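Local structure of galactose mutarotase-like protein (Clostridium acetobutylicum, 3OS7) at residues V76-N81 with H149-K154; F135-T138 with A143-Y146; T227-E232 with A241-E246; W289-M292 with K296-C299. The protein probably binds carbohydrate and may act as an aldose 1-epimerase, an enzyme that interconverts the alpha and beta anomers of a sugar. All blocks are in the same frame, centred on the assembly; numbering follows the deposited sequence.

Contact 1: residues V76-N81 with H149-K154; sequences VLFPPN and HEFQFK. With EDO (1,2-ethanediol), chain H.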
loop_
_atom_site.group_PDB
_atom_site.type_symbol
_atom_site.label_atom_id
_atom_site.label_comp_id
_atom_site.label_asym_id
_atom_site.label_seq_id
_atom_site.Cartn_x
_atom_site.Cartn_y
_atom_site.Cartn_z
ATOM N N VAL A 76 2.072 -1.524 -4.892
ATOM C CA VAL A 76 1.203 -2.676 -4.671
ATOM C C VAL A 76 2.004 -3.973 -4.475
ATOM O O VAL A 76 2.911 -4.294 -5.236
ATOM C CB VAL A 76 0.136 -2.792 -5.777
ATOM C CG1 VAL A 76 0.758 -3.129 -7.098
ATOM C CG2 VAL A 76 -0.952 -3.791 -5.385
ATOM N N LEU A 77 1.615 -4.746 -3.462
ATOM C CA LEU A 77 2.370 -5.923 -3.046
ATOM C C LEU A 77 1.552 -7.188 -3.258
ATOM O O LEU A 77 0.365 -7.220 -2.911
ATOM C CB LEU A 77 2.727 -5.830 -1.570
ATOM C CG LEU A 77 3.360 -4.544 -1.095
ATOM C CD1 LEU A 77 3.555 -4.541 0.417
ATOM C CD2 LEU A 77 4.728 -4.323 -1.834
ATOM N N PHE A 78 2.205 -8.227 -3.753
ATOM C CA PHE A 78 1.591 -9.532 -4.020
ATOM C C PHE A 78 2.690 -10.585 -3.976
ATOM O O PHE A 78 3.373 -10.792 -4.986
ATOM C CB PHE A 78 0.929 -9.508 -5.402
ATOM C CG PHE A 78 0.204 -10.803 -5.800
ATOM C CD1 PHE A 78 -0.736 -11.388 -4.965
ATOM C CD2 PHE A 78 0.425 -11.382 -7.042
ATOM C CE1 PHE A 78 -1.404 -12.525 -5.320
ATOM C CE2 PHE A 78 -0.250 -12.525 -7.427
ATOM C CZ PHE A 78 -1.162 -13.118 -6.565
ATOM N N PRO A 79 2.929 -11.203 -2.814
ATOM C CA PRO A 79 2.260 -11.008 -1.538
ATOM C C PRO A 79 2.900 -9.832 -0.794
ATOM O O PRO A 79 4.075 -9.555 -1.016
ATOM C CB PRO A 79 2.582 -12.288 -0.797
ATOM C CG PRO A 79 3.967 -12.641 -1.278
ATOM C CD PRO A 79 4.015 -12.202 -2.706
ATOM N N PRO A 80 2.162 -9.179 0.111
ATOM C CA PRO A 80 2.807 -8.212 0.995
ATOM C C PRO A 80 3.714 -8.918 1.996
ATOM O O PRO A 80 3.337 -9.891 2.612
ATOM C CB PRO A 80 1.628 -7.543 1.711
ATOM C CG PRO A 80 0.602 -8.580 1.766
ATOM C CD PRO A 80 0.766 -9.438 0.526
ATOM N N ASN A 81 4.918 -8.405 2.160
ATOM C CA ASN A 81 5.833 -8.889 3.161
ATOM C C ASN A 81 6.282 -10.331 2.892
ATOM O O ASN A 81 6.223 -10.799 1.727
ATOM C CB ASN A 81 5.212 -8.698 4.550
ATOM C CG ASN A 81 6.251 -8.349 5.599
ATOM O OD1 ASN A 81 7.018 -9.204 6.023
ATOM N ND2 ASN A 81 6.294 -7.090 5.999
ATOM N N HIS A 149 -0.259 -19.408 -12.464
ATOM C CA HIS A 149 -1.634 -18.953 -12.558
ATOM C C HIS A 149 -1.658 -17.658 -13.336
ATOM O O HIS A 149 -1.114 -16.649 -12.862
ATOM C CB HIS A 149 -2.238 -18.659 -11.174
ATOM C CG HIS A 149 -2.223 -19.826 -10.236
ATOM N ND1 HIS A 149 -3.205 -20.790 -10.229
ATOM C CD2 HIS A 149 -1.352 -20.172 -9.262
ATOM C CE1 HIS A 149 -2.930 -21.687 -9.296
ATOM N NE2 HIS A 149 -1.793 -21.350 -8.713
ATOM N N GLU A 150 -2.283 -17.659 -14.511
ATOM C CA GLU A 150 -2.566 -16.409 -15.208
ATOM C C GLU A 150 -3.491 -15.534 -14.354
ATOM O O GLU A 150 -4.371 -16.030 -13.661
ATOM C CB GLU A 150 -3.162 -16.654 -16.600
ATOM C CG GLU A 150 -2.150 -17.321 -17.550
ATOM C CD GLU A 150 -2.572 -17.324 -19.015
ATOM O OE1 GLU A 150 -3.689 -17.760 -19.307
ATOM O OE2 GLU A 150 -1.755 -16.930 -19.889
ATOM N N PHE A 151 -3.251 -14.239 -14.362
ATOM C CA PHE A 151 -4.106 -13.310 -13.627
ATOM C C PHE A 151 -4.035 -11.911 -14.220
ATOM O O PHE A 151 -3.136 -11.606 -14.995
ATOM C CB PHE A 151 -3.771 -13.311 -12.110
ATOM C CG PHE A 151 -2.399 -12.764 -11.752
ATOM C CD1 PHE A 151 -2.185 -11.403 -11.667
ATOM C CD2 PHE A 151 -1.337 -13.627 -11.460
ATOM C CE1 PHE A 151 -0.934 -10.900 -11.329
ATOM C CE2 PHE A 151 -0.103 -13.149 -11.117
ATOM C CZ PHE A 151 0.092 -11.747 -11.049
ATOM N N GLN A 152 -5.008 -11.072 -13.870
ATOM C CA GLN A 152 -4.932 -9.660 -14.181
ATOM C C GLN A 152 -5.168 -8.886 -12.897
ATOM O O GLN A 152 -6.185 -9.053 -12.236
ATOM C CB GLN A 152 -5.975 -9.221 -15.200
ATOM C CG GLN A 152 -5.857 -7.752 -15.614
ATOM C CD GLN A 152 -6.957 -7.334 -16.568
ATOM O OE1 GLN A 152 -8.119 -7.164 -16.165
ATOM N NE2 GLN A 152 -6.599 -7.158 -17.835
ATOM N N PHE A 153 -4.220 -8.020 -12.580
ATOM C CA PHE A 153 -4.363 -7.030 -11.542
ATOM C C PHE A 153 -4.844 -5.705 -12.167
ATOM O O PHE A 153 -4.477 -5.350 -13.297
ATOM C CB PHE A 153 -3.009 -6.814 -10.857
ATOM C CG PHE A 153 -2.951 -7.229 -9.424
ATOM C CD1 PHE A 153 -3.273 -6.345 -8.420
ATOM C CD2 PHE A 153 -2.507 -8.512 -9.073
ATOM C CE1 PHE A 153 -3.165 -6.717 -7.097
ATOM C CE2 PHE A 153 -2.396 -8.889 -7.743
ATOM C CZ PHE A 153 -2.721 -8.001 -6.764
ATOM N N LYS A 154 -5.657 -4.961 -11.430
ATOM C CA LYS A 154 -6.088 -3.634 -11.863
ATOM C C LYS A 154 -6.074 -2.682 -10.689
ATOM O O LYS A 154 -6.521 -3.038 -9.582
ATOM C CB LYS A 154 -7.497 -3.677 -12.451
ATOM C CG LYS A 154 -8.022 -2.325 -12.876
ATOM C CD LYS A 154 -9.195 -2.401 -13.903
ATOM C CE LYS A 154 -10.331 -3.301 -13.504
ATOM N NZ LYS A 154 -11.042 -3.750 -14.770
HETATM C C1 EDO H . -10.120 -7.746 -11.657
HETATM O O1 EDO H . -11.060 -6.675 -11.653
HETATM C C2 EDO H . -8.835 -7.306 -12.358
HETATM O O2 EDO H . -9.096 -6.927 -13.725
#

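Contact 2: residues F135-T138 with A143-Y146; sequences FDFT and AYKY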
loop_
_atom_site.group_PDB
_atom_site.type_symbol
_atom_site.label_atom_id
_atom_site.label_comp_id
_atom_site.label_asym_id
_atom_site.label_seq_id
_atom_site.Cartn_x
_atom_site.Cartn_y
_atom_site.Cartn_z
ATOM N N PHE A 135 -2.143 -4.949 -14.949
ATOM C CA PHE A 135 -1.008 -5.832 -15.116
ATOM C C PHE A 135 -1.519 -7.199 -15.530
ATOM O O PHE A 135 -2.255 -7.838 -14.779
ATOM C CB PHE A 135 -0.245 -6.002 -13.811
ATOM C CG PHE A 135 0.952 -6.902 -13.962
ATOM C CD1 PHE A 135 2.082 -6.457 -14.620
ATOM C CD2 PHE A 135 0.920 -8.185 -13.529
ATOM C CE1 PHE A 135 3.159 -7.284 -14.799
ATOM C CE2 PHE A 135 1.995 -9.036 -13.718
ATOM C CZ PHE A 135 3.109 -8.589 -14.342
ATOM N N ASP A 136 -1.115 -7.633 -16.714
ATOM C CA ASP A 136 -1.504 -8.930 -17.266
ATOM C C ASP A 136 -0.373 -9.933 -17.083
ATOM O O ASP A 136 0.728 -9.770 -17.627
ATOM C CB ASP A 136 -1.834 -8.786 -18.740
ATOM C CG ASP A 136 -2.978 -7.808 -18.997
ATOM O OD1 ASP A 136 -4.080 -8.034 -18.446
ATOM O OD2 ASP A 136 -2.775 -6.820 -19.749
ATOM N N PHE A 137 -0.623 -10.952 -16.270
ATOM C CA PHE A 137 0.365 -11.977 -15.996
ATOM C C PHE A 137 0.002 -13.187 -16.848
ATOM O O PHE A 137 -1.033 -13.821 -16.622
ATOM C CB PHE A 137 0.372 -12.334 -14.515
ATOM C CG PHE A 137 1.480 -13.293 -14.114
ATOM C CD1 PHE A 137 2.806 -12.877 -14.059
ATOM C CD2 PHE A 137 1.192 -14.590 -13.723
ATOM C CE1 PHE A 137 3.798 -13.740 -13.662
ATOM C CE2 PHE A 137 2.190 -15.453 -13.333
ATOM C CZ PHE A 137 3.484 -15.042 -13.286
ATOM N N THR A 138 0.848 -13.488 -17.825
ATOM C CA THR A 138 0.593 -14.557 -18.779
ATOM C C THR A 138 1.570 -15.709 -18.643
ATOM O O THR A 138 2.572 -15.630 -17.946
ATOM C CB THR A 138 0.687 -14.058 -20.243
ATOM O OG1 THR A 138 2.052 -13.843 -20.579
ATOM C CG2 THR A 138 -0.094 -12.775 -20.442
ATOM N N ALA A 143 8.231 -15.354 -14.688
ATOM C CA ALA A 143 7.869 -15.815 -13.352
ATOM C C ALA A 143 6.759 -16.872 -13.350
ATOM O O ALA A 143 6.483 -17.469 -12.303
ATOM C CB ALA A 143 7.452 -14.647 -12.488
ATOM N N TYR A 144 6.111 -17.091 -14.493
ATOM C CA TYR A 144 5.022 -18.080 -14.576
ATOM C C TYR A 144 5.447 -19.465 -14.066
ATOM O O TYR A 144 4.702 -20.133 -13.319
ATOM C CB TYR A 144 4.463 -18.158 -15.992
ATOM C CG TYR A 144 3.192 -18.980 -16.090
ATOM C CD1 TYR A 144 1.944 -18.427 -15.747
ATOM C CD2 TYR A 144 3.232 -20.311 -16.501
ATOM C CE1 TYR A 144 0.780 -19.192 -15.810
ATOM C CE2 TYR A 144 2.078 -21.064 -16.582
ATOM C CZ TYR A 144 0.852 -20.498 -16.246
ATOM O OH TYR A 144 -0.293 -21.264 -16.347
ATOM N N LYS A 145 6.664 -19.888 -14.403
ATOM C CA LYS A 145 7.138 -21.198 -13.927
ATOM C C LYS A 145 7.145 -21.365 -12.407
ATOM O O LYS A 145 7.028 -22.504 -11.899
ATOM C CB LYS A 145 8.538 -21.503 -14.475
ATOM C CG LYS A 145 9.623 -20.554 -14.053
ATOM C CD LYS A 145 10.960 -20.946 -14.723
ATOM C CE LYS A 145 11.721 -19.713 -15.241
ATOM N NZ LYS A 145 11.082 -19.052 -16.450
ATOM N N TYR A 146 7.299 -20.261 -11.675
ATOM C CA TYR A 146 7.237 -20.298 -10.216
ATOM C C TYR A 146 5.817 -20.173 -9.627
ATOM O O TYR A 146 5.565 -20.647 -8.509
ATOM C CB TYR A 146 8.095 -19.199 -9.607
ATOM C CG TYR A 146 9.530 -19.270 -10.045
ATOM C CD1 TYR A 146 10.361 -20.269 -9.571
ATOM C CD2 TYR A 146 10.032 -18.355 -10.948
ATOM C CE1 TYR A 146 11.685 -20.348 -9.978
ATOM C CE2 TYR A 146 11.343 -18.421 -11.361
ATOM C CZ TYR A 146 12.157 -19.431 -10.885
ATOM O OH TYR A 146 13.468 -19.505 -11.290
#

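Contact 3: residues T227-E232 with A241-E246; sequences TGEQKE and ASHPIE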
loop_
_atom_site.group_PDB
_atom_site.type_symbol
_atom_site.label_atom_id
_atom_site.label_comp_id
_atom_site.label_asym_id
_atom_site.label_seq_id
_atom_site.Cartn_x
_atom_site.Cartn_y
_atom_site.Cartn_z
ATOM N N THR A 227 0.299 -2.447 24.099
ATOM C CA THR A 227 0.937 -2.077 25.339
ATOM C C THR A 227 1.847 -0.901 25.097
ATOM O O THR A 227 2.270 -0.652 23.975
ATOM C CB THR A 227 1.753 -3.218 25.932
ATOM O OG1 THR A 227 2.678 -3.689 24.949
ATOM C CG2 THR A 227 0.846 -4.359 26.383
ATOM N N GLY A 228 2.117 -0.165 26.164
ATOM C CA GLY A 228 3.024 0.979 26.097
ATOM C C GLY A 228 2.628 1.986 25.040
ATOM O O GLY A 228 1.453 2.376 24.925
ATOM N N GLU A 229 3.611 2.377 24.251
ATOM C CA GLU A 229 3.414 3.356 23.229
ATOM C C GLU A 229 2.356 2.940 22.178
ATOM O O GLU A 229 1.756 3.793 21.530
ATOM C CB GLU A 229 4.737 3.590 22.543
ATOM C CG GLU A 229 4.687 4.638 21.500
ATOM C CD GLU A 229 6.031 4.802 20.818
ATOM O OE1 GLU A 229 6.490 3.836 20.154
ATOM O OE2 GLU A 229 6.610 5.899 20.953
ATOM N N GLN A 230 2.163 1.636 22.009
ATOM C CA GLN A 230 1.188 1.128 21.019
ATOM C C GLN A 230 -0.213 1.654 21.320
ATOM O O GLN A 230 -1.019 1.866 20.418
ATOM C CB GLN A 230 1.190 -0.419 20.980
ATOM C CG GLN A 230 2.536 -1.042 20.670
ATOM C CD GLN A 230 2.603 -2.528 20.902
ATOM O OE1 GLN A 230 1.669 -3.151 21.392
ATOM N NE2 GLN A 230 3.746 -3.116 20.556
ATOM N N LYS A 231 -0.507 1.888 22.598
ATOM C CA LYS A 231 -1.814 2.382 22.987
ATOM C C LYS A 231 -2.127 3.726 22.394
ATOM O O LYS A 231 -3.290 4.042 22.166
ATOM C CB LYS A 231 -1.917 2.454 24.513
ATOM C CG LYS A 231 -1.837 1.075 25.147
ATOM C CD LYS A 231 -2.230 1.118 26.646
ATOM C CE LYS A 231 -1.893 -0.194 27.343
ATOM N NZ LYS A 231 -2.134 -0.193 28.826
ATOM N N GLU A 232 -1.083 4.508 22.100
ATOM C CA GLU A 232 -1.260 5.853 21.564
ATOM C C GLU A 232 -1.786 5.851 20.125
ATOM O O GLU A 232 -2.350 6.840 19.662
ATOM C CB GLU A 232 0.058 6.619 21.593
ATOM C CG GLU A 232 0.699 6.852 23.005
ATOM C CD GLU A 232 2.196 7.352 22.888
ATOM O OE1 GLU A 232 2.523 8.196 21.996
ATOM O OE2 GLU A 232 3.052 6.896 23.685
ATOM N N ALA A 241 8.371 9.970 14.217
ATOM C CA ALA A 241 9.753 10.319 13.885
ATOM C C ALA A 241 10.721 10.187 15.060
ATOM O O ALA A 241 11.902 10.420 14.886
ATOM C CB ALA A 241 9.808 11.720 13.329
ATOM N N SER A 242 10.255 9.792 16.238
ATOM C CA SER A 242 11.123 9.860 17.420
ATOM C C SER A 242 12.090 8.683 17.547
ATOM O O SER A 242 13.149 8.826 18.128
ATOM C CB SER A 242 10.308 10.053 18.707
ATOM O OG SER A 242 9.292 9.083 18.816
ATOM N N HIS A 243 11.764 7.530 16.984
ATOM C CA HIS A 243 12.650 6.374 17.079
ATOM C C HIS A 243 12.264 5.329 16.035
ATOM O O HIS A 243 11.214 5.461 15.433
ATOM C CB HIS A 243 12.558 5.771 18.498
ATOM C CG HIS A 243 11.167 5.385 18.888
ATOM N ND1 HIS A 243 10.591 4.192 18.510
ATOM C CD2 HIS A 243 10.223 6.052 19.593
ATOM C CE1 HIS A 243 9.351 4.140 18.964
ATOM N NE2 HIS A 243 9.102 5.257 19.627
ATOM N N PRO A 244 13.095 4.284 15.838
ATOM C CA PRO A 244 12.747 3.270 14.843
ATOM C C PRO A 244 11.485 2.502 15.250
ATOM O O PRO A 244 11.297 2.157 16.421
ATOM C CB PRO A 244 13.960 2.344 14.832
ATOM C CG PRO A 244 15.092 3.231 15.237
ATOM C CD PRO A 244 14.491 4.124 16.298
ATOM N N ILE A 245 10.643 2.267 14.259
ATOM C CA ILE A 245 9.372 1.554 14.428
ATOM C C ILE A 245 9.302 0.543 13.318
ATOM O O ILE A 245 9.548 0.879 12.170
ATOM C CB ILE A 245 8.156 2.515 14.311
ATOM C CG1 ILE A 245 8.109 3.444 15.522
ATOM C CG2 ILE A 245 6.829 1.679 14.207
ATOM C CD1 ILE A 245 7.150 4.651 15.424
ATOM N N GLU A 246 8.986 -0.699 13.672
ATOM C CA GLU A 246 8.706 -1.760 12.687
ATOM C C GLU A 246 7.770 -2.731 13.378
ATOM O O GLU A 246 8.210 -3.531 14.208
ATOM C CB GLU A 246 9.985 -2.464 12.199
ATOM C CG GLU A 246 9.720 -3.477 11.087
ATOM C CD GLU A 246 10.981 -4.188 10.554
ATOM O OE1 GLU A 246 12.113 -3.766 10.878
ATOM O OE2 GLU A 246 10.810 -5.173 9.798
#

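Contact 4: residues W289-M292 with K296-C299; sequences WNDM and KYAC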
loop_
_atom_site.group_PDB
_atom_site.type_symbol
_atom_site.label_atom_id
_atom_site.label_comp_id
_atom_site.label_asym_id
_atom_site.label_seq_id
_atom_site.Cartn_x
_atom_site.Cartn_y
_atom_site.Cartn_z
ATOM N N TRP A 289 6.307 0.908 9.375
ATOM C CA TRP A 289 7.756 0.866 9.309
ATOM C C TRP A 289 8.228 2.258 8.914
ATOM O O TRP A 289 7.828 2.752 7.864
ATOM C CB TRP A 289 8.205 -0.158 8.277
ATOM C CG TRP A 289 9.679 -0.139 7.968
ATOM C CD1 TRP A 289 10.689 -0.619 8.747
ATOM C CD2 TRP A 289 10.302 0.360 6.762
ATOM N NE1 TRP A 289 11.905 -0.444 8.106
ATOM C CE2 TRP A 289 11.686 0.149 6.889
ATOM C CE3 TRP A 289 9.816 0.990 5.599
ATOM C CZ2 TRP A 289 12.595 0.534 5.891
ATOM C CZ3 TRP A 289 10.719 1.369 4.620
ATOM C CH2 TRP A 289 12.089 1.146 4.778
ATOM N N ASN A 290 9.048 2.888 9.747
ATOM C CA ASN A 290 9.450 4.273 9.474
ATOM C C ASN A 290 10.918 4.436 9.030
ATOM O O ASN A 290 11.416 5.544 9.079
ATOM C CB ASN A 290 9.171 5.167 10.676
ATOM C CG ASN A 290 10.035 4.817 11.886
ATOM O OD1 ASN A 290 10.789 3.837 11.856
ATOM N ND2 ASN A 290 9.917 5.611 12.964
ATOM N N ASP A 291 11.578 3.337 8.631
ATOM C CA ASP A 291 12.943 3.373 8.119
ATOM C C ASP A 291 13.872 4.150 9.071
ATOM O O ASP A 291 14.553 5.063 8.648
ATOM C CB ASP A 291 12.954 3.994 6.714
ATOM C CG ASP A 291 14.235 3.673 5.922
ATOM O OD1 ASP A 291 15.150 3.023 6.475
ATOM O OD2 ASP A 291 14.325 4.076 4.732
HETATM N N MSE A 292 13.832 3.775 10.355
HETATM C CA MSE A 292 14.594 4.384 11.456
HETATM C C MSE A 292 14.031 5.712 11.981
HETATM O O MSE A 292 14.439 6.149 13.044
HETATM C CB MSE A 292 16.085 4.546 11.114
HETATM C CG MSE A 292 16.784 3.304 10.623
HETATM SE SE MSE A 292 16.543 1.758 11.791
HETATM C CE MSE A 292 17.777 2.240 13.240
ATOM N N LYS A 296 12.198 11.543 7.167
ATOM C CA LYS A 296 11.072 12.426 6.842
ATOM C C LYS A 296 9.946 11.684 6.096
ATOM O O LYS A 296 9.219 12.293 5.299
ATOM C CB LYS A 296 11.491 13.654 6.008
ATOM C CG LYS A 296 12.760 14.399 6.485
ATOM C CD LYS A 296 12.532 15.088 7.768
ATOM C CE LYS A 296 13.825 15.799 8.281
ATOM N NZ LYS A 296 13.824 15.959 9.774
ATOM N N TYR A 297 9.845 10.379 6.335
ATOM C CA TYR A 297 8.729 9.588 5.826
ATOM C C TYR A 297 8.450 8.393 6.714
ATOM O O TYR A 297 9.261 8.020 7.573
ATOM C CB TYR A 297 8.984 9.140 4.374
ATOM C CG TYR A 297 9.818 7.898 4.170
ATOM C CD1 TYR A 297 11.208 7.916 4.304
ATOM C CD2 TYR A 297 9.226 6.715 3.745
ATOM C CE1 TYR A 297 11.962 6.762 4.088
ATOM C CE2 TYR A 297 9.958 5.594 3.502
ATOM C CZ TYR A 297 11.324 5.595 3.685
ATOM O OH TYR A 297 12.013 4.435 3.421
ATOM N N ALA A 298 7.283 7.806 6.516
ATOM C CA ALA A 298 6.947 6.561 7.162
ATOM C C ALA A 298 6.059 5.771 6.227
ATOM O O ALA A 298 5.265 6.349 5.485
ATOM C CB ALA A 298 6.259 6.784 8.529
ATOM N N CYS A 299 6.226 4.455 6.263
ATOM C CA CYS A 299 5.345 3.538 5.561
ATOM C C CYS A 299 4.237 2.967 6.442
ATOM O O CYS A 299 4.467 2.470 7.554
ATOM C CB CYS A 299 6.118 2.408 4.939
ATOM S SG CYS A 299 7.242 3.022 3.609
HETATM O O HOH W 1 12.050 8.049 8.153
#

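Contact 1: residues V76-N81 with H149-K154
Phe78 reaches its ring across to residues 149-154 and fits it against Phe151 and Phe153, so that three phenyl groups form a buried aromatic cluster. With CG anti to the backbone N (chi1 -178°), the ring leaves the loop on the side of the second segment. Its outer edge points into the face of Phe151 in a T-shaped pair, with centroids 5.3 Å apart and planes at 79°. Phe78 CE2 makes the closest approach, lying 3.7 Å from Phe151 CZ and equally near Phe151 CE2. Toward Phe153 the roles reverse: Phe78 now offers a face, and the edge of Phe153 comes over it. Phe153 CE2 stands 3.8 Å from Phe78 CG, near the rim of that face, and the two planes open at 60°. The central ring therefore gives its edge to one neighbour and its face to the other. Val76 extends the greasy surface, with CG2 4.0 Å from Phe153 CE1. Gln152, between the two phenylalanines in sequence, faces the other way; its OE1 accepts a 2.6 Å hydrogen bond from O2 of an ethanediol that probably came from the crystallisation liquor, while its NE2 reaches Asp136. Strand 76-77 pairs with strand 178-189, which supplies Tyr184 beside Val76 and Met178 beside Phe78. Strand 151-160 runs between strands 128-137 and 163-172; Phe135 and Phe137 of strand 128-137 both touch Phe151, and Thr168 and Val170 of strand 163-172 touch Phe153.

Contact 2: residues F135-T138 with A143-Y146
Ala143 meets Phe137 at the rim of the phenyl ring. Its CB lies 3.9 Å from Phe137 CE1, and its carbonyl carbon comes within 3.8 Å of Phe137 CZ, close to the plane of the ring, so the backbone of the loop runs past the outer end of the phenylalanine. The ring gets there because CG is anti to the backbone N (chi1 -174°), which carries it away from strand 128-137 toward the returning chain. The peptide into Tyr144 continues this contact: the backbone N of Tyr144 is 3.5 Å from Phe137 CZ. From there the tyrosine side chain crosses the phenylalanine at a slant, its CD1 resting 3.8 Å from Phe137 CE2. The same CD1 lies 3.6 Å from the carbonyl O of Thr138, so this one ring carbon touches both the phenyl group and the carbonyl that follows the strand. The Tyr144 hydroxyl has a weak hydrogen bond to Lys139 NZ, within the connection that the two segments enclose. At Tyr146 the backbone N returns a 3.0 Å bond to Ala143 O, closing a single turn with helical backbone angles, which presents Ala143 and Tyr144 to Phe137. Phe137 also meets the rings of Phe151, on the adjacent strand 151-160, and Phe111, which extends the aromatic packing beyond the contact. The contact consists of van der Waals touches by ring carbons, a methyl and backbone atoms, including the polar Tyr144 N and Thr138 O; it therefore depends on the fit of shapes, with the polar bonds placed inside the turn and around its margin.

Contact 3: residues T227-E232 with A241-E246
Glu229 and His243 bridge two parts of the long connection between strands 222-224 and 246-256, and the turn that presents the glutamate begins at Thr227. There the backbone N donates a 3.1 Å bond to Gln230 OE1, arriving from above the plane of the amide carbonyl, while the carbonyl O of Thr227 accepts the backbone N of Gln230. Gly228 follows with positive phi, and its O takes the backbone N of Lys231. Glu229 then sends its side chain out of this turn: CG is anti to the backbone N (chi1 -177°) and the chain stays extended beyond it, so the carboxylate reaches the imidazole at full stretch. The result is a His-carboxylate hydrogen bond. His243 NE2 donates to Glu229 OE2 over 2.9 Å in an almost perfectly straight line (179°), using the syn lone pair of the oxygen. Carboxylate and imidazole are nearly coplanar, 9° apart, so the two flat groups meet edge to edge; Glu229 OE1 also lies 3.0 Å from His243 NE2. The other nitrogen, ND1, donates to the carbonyl O of Pro244 at 3.0 Å. A donor at each nitrogen fixes the rotation of the imidazole and is consistent with a protonated ring, which the nearby carboxylate would probably stabilise. Gln230, next in the turn, packs on Phe210 of strand 201-213. At Glu232 the backbone N bonds to Glu229 O, 3.0 Å away, continuing the series of i to i+3 bonds, and the Glu232 side chain touches Val238 and Arg202.

Contact 4: residues W289-M292 with K296-C299
Trp289 and Cys299 form an antiparallel, hydrogen-bonded pair: Trp289 N donates to Cys299 O at 3.0 Å, and Cys299 N to Trp289 O at 2.8 Å. Beyond this pair the regular backbone bonding stops although Asn290 still lies close to Ala298, and a water links the segments by donating to Asn290 O (2.7 Å) and Tyr297 O (2.8 Å). A side-chain bond adds to these. Tyr297 OH donates a hydrogen bond to Asp291 OD2, 2.7 Å away, on its anti side and somewhat out of the carboxylate plane, with carboxylate and phenol planes almost perpendicular (88°). The remaining contacts centre on the indole. Cys299 SG lies at its edge, 3.8 Å from Trp289 CE3, a sulfur-aromatic contact, while Tyr297 OH comes within 3.5 Å of Trp289 CZ3. The tryptophan also borders a bound tartrate, probably from the crystallisation liquor, so this end of the hairpin may line a pocket. Tyr297 additionally makes a cation-pi contact with Arg54. The whole is the turn end of a beta hairpin joining strands 285-289 and 297-303; the former also pairs with strand 246-256, and the latter with strand 178-189, whose His185 and Ala187 touch Cys299.

In the fold
Contacts 1 and 4 are buried and contact 3 lies at the surface, with contact 2 intermediate. Contacts 1 and 2 lie on adjacent strands, 151-160 and 128-137, contact 2 being nested within the chain closed by contact 1; Phe135 N probably donates a hydrogen bond to Phe153 O between them. Both rest on aromatic and apolar packing. Contacts 3 and 4 lie on the opposite side of the chain's centre and rely more on polar bonds. They also join: Asn290 of contact 4 takes Ile245 N at OD1 and gives its ND2 to His243 O. Contacts 1 and 4 both reach strand 178-189, yet their centres are about 24 Å apart in this beta-sandwich of the galactose mutarotase type.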